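Local coordinates for cytochrome P450 (CYP102L1) (Mycobacterium phage Adler, PDB 6N6Q), which is a viral cytochrome P450 that binds haem and is probably a monooxygenase, though its substrate is not established, at residues A326-L331 and A432-L437. Residues are numbered along the deposited sequence; the frame is centred on the assembly and turned at random.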
ATOM      1  N   ALA A 326      -7.600  -8.556  16.004  1.00 48.06           N
ATOM      2  CA  ALA A 326      -6.345  -8.219  16.663  1.00 48.13           C
ATOM      3  C   ALA A 326      -5.849  -9.318  17.592  1.00 59.54           C
ATOM      4  O   ALA A 326      -4.680  -9.283  17.994  1.00 65.95           O
ATOM      5  CB  ALA A 326      -6.492  -6.912  17.443  1.00 52.23           C
ATOM      6  N   LYS A 327      -6.698 -10.286  17.941  1.00 58.35           N
ATOM      7  CA  LYS A 327      -6.282 -11.379  18.809  1.00 53.93           C
ATOM      8  C   LYS A 327      -5.491 -12.452  18.071  1.00 53.36           C
ATOM      9  O   LYS A 327      -4.928 -13.338  18.722  1.00 63.41           O
ATOM     10  CB  LYS A 327      -7.502 -12.008  19.491  1.00 56.46           C
ATOM     11  CG  LYS A 327      -8.202 -11.078  20.481  1.00 55.58           C
ATOM     12  CD  LYS A 327      -9.246 -11.804  21.321  1.00 52.79           C
ATOM     13  CE  LYS A 327     -10.428 -12.264  20.484  1.00 64.44           C
ATOM     14  NZ  LYS A 327     -11.573 -12.738  21.316  1.00 60.83           N
ATOM     15  N   LEU A 328      -5.431 -12.395  16.742  1.00 53.41           N
ATOM     16  CA  LEU A 328      -4.633 -13.336  15.956  1.00 56.25           C
ATOM     17  C   LEU A 328      -3.192 -12.841  15.955  1.00 59.68           C
ATOM     18  O   LEU A 328      -2.753 -12.134  15.047  1.00 64.04           O
ATOM     19  CB  LEU A 328      -5.187 -13.462  14.541  1.00 52.33           C
ATOM     20  CG  LEU A 328      -6.631 -13.951  14.426  1.00 52.58           C
ATOM     21  CD1 LEU A 328      -7.105 -13.909  12.981  1.00 46.37           C
ATOM     22  CD2 LEU A 328      -6.768 -15.355  14.994  1.00 50.45           C
ATOM     23  N   ARG A 329      -2.447 -13.224  16.995  1.00 58.55           N
ATOM     24  CA  ARG A 329      -1.084 -12.725  17.161  1.00 59.90           C
ATOM     25  C   ARG A 329      -0.160 -13.240  16.064  1.00 63.67           C
ATOM     26  O   ARG A 329       0.580 -12.463  15.448  1.00 63.62           O
ATOM     27  CB  ARG A 329      -0.541 -13.116  18.535  1.00 64.73           C
ATOM     28  CG  ARG A 329       0.981 -13.105  18.605  1.00 68.25           C
ATOM     29  CD  ARG A 329       1.502 -13.772  19.865  1.00 67.88           C
ATOM     30  NE  ARG A 329       2.913 -14.130  19.744  1.00 71.36           N
ATOM     31  CZ  ARG A 329       3.923 -13.321  20.049  1.00 82.10           C
ATOM     32  NH1 ARG A 329       3.682 -12.095  20.495  1.00 84.31           N
ATOM     33  NH2 ARG A 329       5.175 -13.737  19.906  1.00 78.19           N
ATOM     34  N   TYR A 330      -0.178 -14.552  15.812  1.00 56.78           N
ATOM     35  CA  TYR A 330       0.786 -15.123  14.877  1.00 59.65           C
ATOM     36  C   TYR A 330       0.515 -14.672  13.448  1.00 54.86           C
ATOM     37  O   TYR A 330       1.455 -14.417  12.686  1.00 56.57           O
ATOM     38  CB  TYR A 330       0.779 -16.647  14.965  1.00 58.99           C
ATOM     39  CG  TYR A 330       1.871 -17.283  14.135  1.00 51.42           C
ATOM     40  CD1 TYR A 330       3.187 -17.288  14.576  1.00 56.13           C
ATOM     41  CD2 TYR A 330       1.588 -17.869  12.908  1.00 54.53           C
ATOM     42  CE1 TYR A 330       4.192 -17.863  13.821  1.00 53.85           C
ATOM     43  CE2 TYR A 330       2.587 -18.446  12.146  1.00 58.40           C
ATOM     44  CZ  TYR A 330       3.887 -18.440  12.608  1.00 56.74           C
ATOM     45  OH  TYR A 330       4.885 -19.014  11.856  1.00 61.36           O
ATOM     46  N   LEU A 331      -0.759 -14.567  13.061  1.00 61.09           N
ATOM     47  CA  LEU A 331      -1.076 -14.079  11.723  1.00 53.23           C
ATOM     48  C   LEU A 331      -0.625 -12.636  11.541  1.00 53.64           C
ATOM     49  O   LEU A 331      -0.222 -12.245  10.440  1.00 44.41           O
ATOM     50  CB  LEU A 331      -2.573 -14.215  11.450  1.00 53.35           C
ATOM     51  CG  LEU A 331      -2.997 -14.050   9.989  1.00 57.54           C
ATOM     52  CD1 LEU A 331      -2.165 -14.952   9.089  1.00 56.33           C
ATOM     53  CD2 LEU A 331      -4.478 -14.349   9.823  1.00 46.80           C
ATOM     54  N   ALA A 432      -8.531 -11.042   5.526  1.00 48.71           N
ATOM     55  CA  ALA A 432      -8.374 -11.698   4.233  1.00 44.64           C
ATOM     56  C   ALA A 432      -7.559 -12.978   4.363  1.00 46.08           C
ATOM     57  O   ALA A 432      -7.929 -14.023   3.814  1.00 42.68           O
ATOM     58  CB  ALA A 432      -7.719 -10.740   3.237  1.00 41.90           C
ATOM     59  N   LEU A 433      -6.441 -12.916   5.090  1.00 44.99           N
ATOM     60  CA  LEU A 433      -5.596 -14.095   5.247  1.00 48.38           C
ATOM     61  C   LEU A 433      -6.256 -15.138   6.139  1.00 46.48           C
ATOM     62  O   LEU A 433      -6.151 -16.342   5.877  1.00 50.12           O
ATOM     63  CB  LEU A 433      -4.234 -13.694   5.811  1.00 46.71           C
ATOM     64  CG  LEU A 433      -3.261 -13.074   4.811  1.00 48.64           C
ATOM     65  CD1 LEU A 433      -2.075 -12.480   5.534  1.00 54.20           C
ATOM     66  CD2 LEU A 433      -2.804 -14.119   3.809  1.00 48.37           C
ATOM     67  N   ALA A 434      -6.935 -14.697   7.202  1.00 47.97           N
ATOM     68  CA  ALA A 434      -7.591 -15.640   8.101  1.00 50.55           C
ATOM     69  C   ALA A 434      -8.667 -16.434   7.373  1.00 51.71           C
ATOM     70  O   ALA A 434      -8.794 -17.647   7.572  1.00 51.39           O
ATOM     71  CB  ALA A 434      -8.187 -14.905   9.300  1.00 44.22           C
ATOM     72  N   ALA A 435      -9.443 -15.767   6.515  1.00 48.30           N
ATOM     73  CA  ALA A 435     -10.489 -16.462   5.772  1.00 50.84           C
ATOM     74  C   ALA A 435      -9.900 -17.458   4.781  1.00 46.34           C
ATOM     75  O   ALA A 435     -10.421 -18.568   4.624  1.00 54.23           O
ATOM     76  CB  ALA A 435     -11.380 -15.450   5.053  1.00 46.12           C
ATOM     77  N   ILE A 436      -8.812 -17.084   4.108  1.00 44.16           N
ATOM     78  CA  ILE A 436      -8.212 -17.970   3.115  1.00 50.72           C
ATOM     79  C   ILE A 436      -7.631 -19.212   3.785  1.00 49.58           C
ATOM     80  O   ILE A 436      -7.865 -20.342   3.341  1.00 53.45           O
ATOM     81  CB  ILE A 436      -7.151 -17.210   2.296  1.00 49.55           C
ATOM     82  CG1 ILE A 436      -7.823 -16.151   1.419  1.00 53.29           C
ATOM     83  CG2 ILE A 436      -6.332 -18.172   1.448  1.00 47.61           C
ATOM     84  CD1 ILE A 436      -6.855 -15.223   0.724  1.00 49.70           C
ATOM     85  N   LEU A 437      -6.874 -19.021   4.870  1.00 43.96           N
ATOM     86  CA  LEU A 437      -6.288 -20.156   5.577  1.00 50.87           C
ATOM     87  C   LEU A 437      -7.352 -21.042   6.213  1.00 54.59           C
ATOM     88  O   LEU A 437      -7.152 -22.255   6.341  1.00 54.69           O
ATOM     89  CB  LEU A 437      -5.316 -19.664   6.646  1.00 50.76           C
ATOM     90  CG  LEU A 437      -4.002 -19.058   6.159  1.00 46.11           C
ATOM     91  CD1 LEU A 437      -3.179 -18.605   7.346  1.00 43.15           C
ATOM     92  CD2 LEU A 437      -3.238 -20.069   5.321  1.00 48.06           C
TER
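The carbonyl O of Leu437, whose side chain meets Leu331, accepts a hydrogen bond from Arg470 NE and a weak second one from Arg305 NH1. No hydrogen bond joins 326-331 to 432-437; their contact is apolar, burying 174 Å² in all. Leu331 supplies most of the first segment's share. A chi1 of -166° sets Leu331 CG anti to the backbone N; beyond CG the two methyls have different partners. Leu331 CD2 lies against Ala434, 3.6 Å from Ala434 N and 3.8 Å from Ala434 CB. Leu331 CD1 is 4.1 Å from Leu433 CB and 4.2 Å from Leu437 CD1; the Leu331 and Leu437 side chains run roughly antiparallel, side by side. Leu328, the N-cap residue and centre of an inverse gamma turn, brings CD1 within 4.0 Å of Ala434 CB, about 65° from the Leu331 CD2 approach. The closest CA atoms, of Leu331 and Ala434, are 7.6 Å apart. Glu307 of helix 298-311 accepts hydrogen bonds from Tyr330 N at OE2 and Leu331 N at OE1, starting helix 329-341, the P450 ExxR helix. The contact joins this helix to 422-439, which follows the haem-binding cysteine loop and packs Leu433 and Leu437 on helix 265-296, Ala435 and Ile436 on helix 119-145.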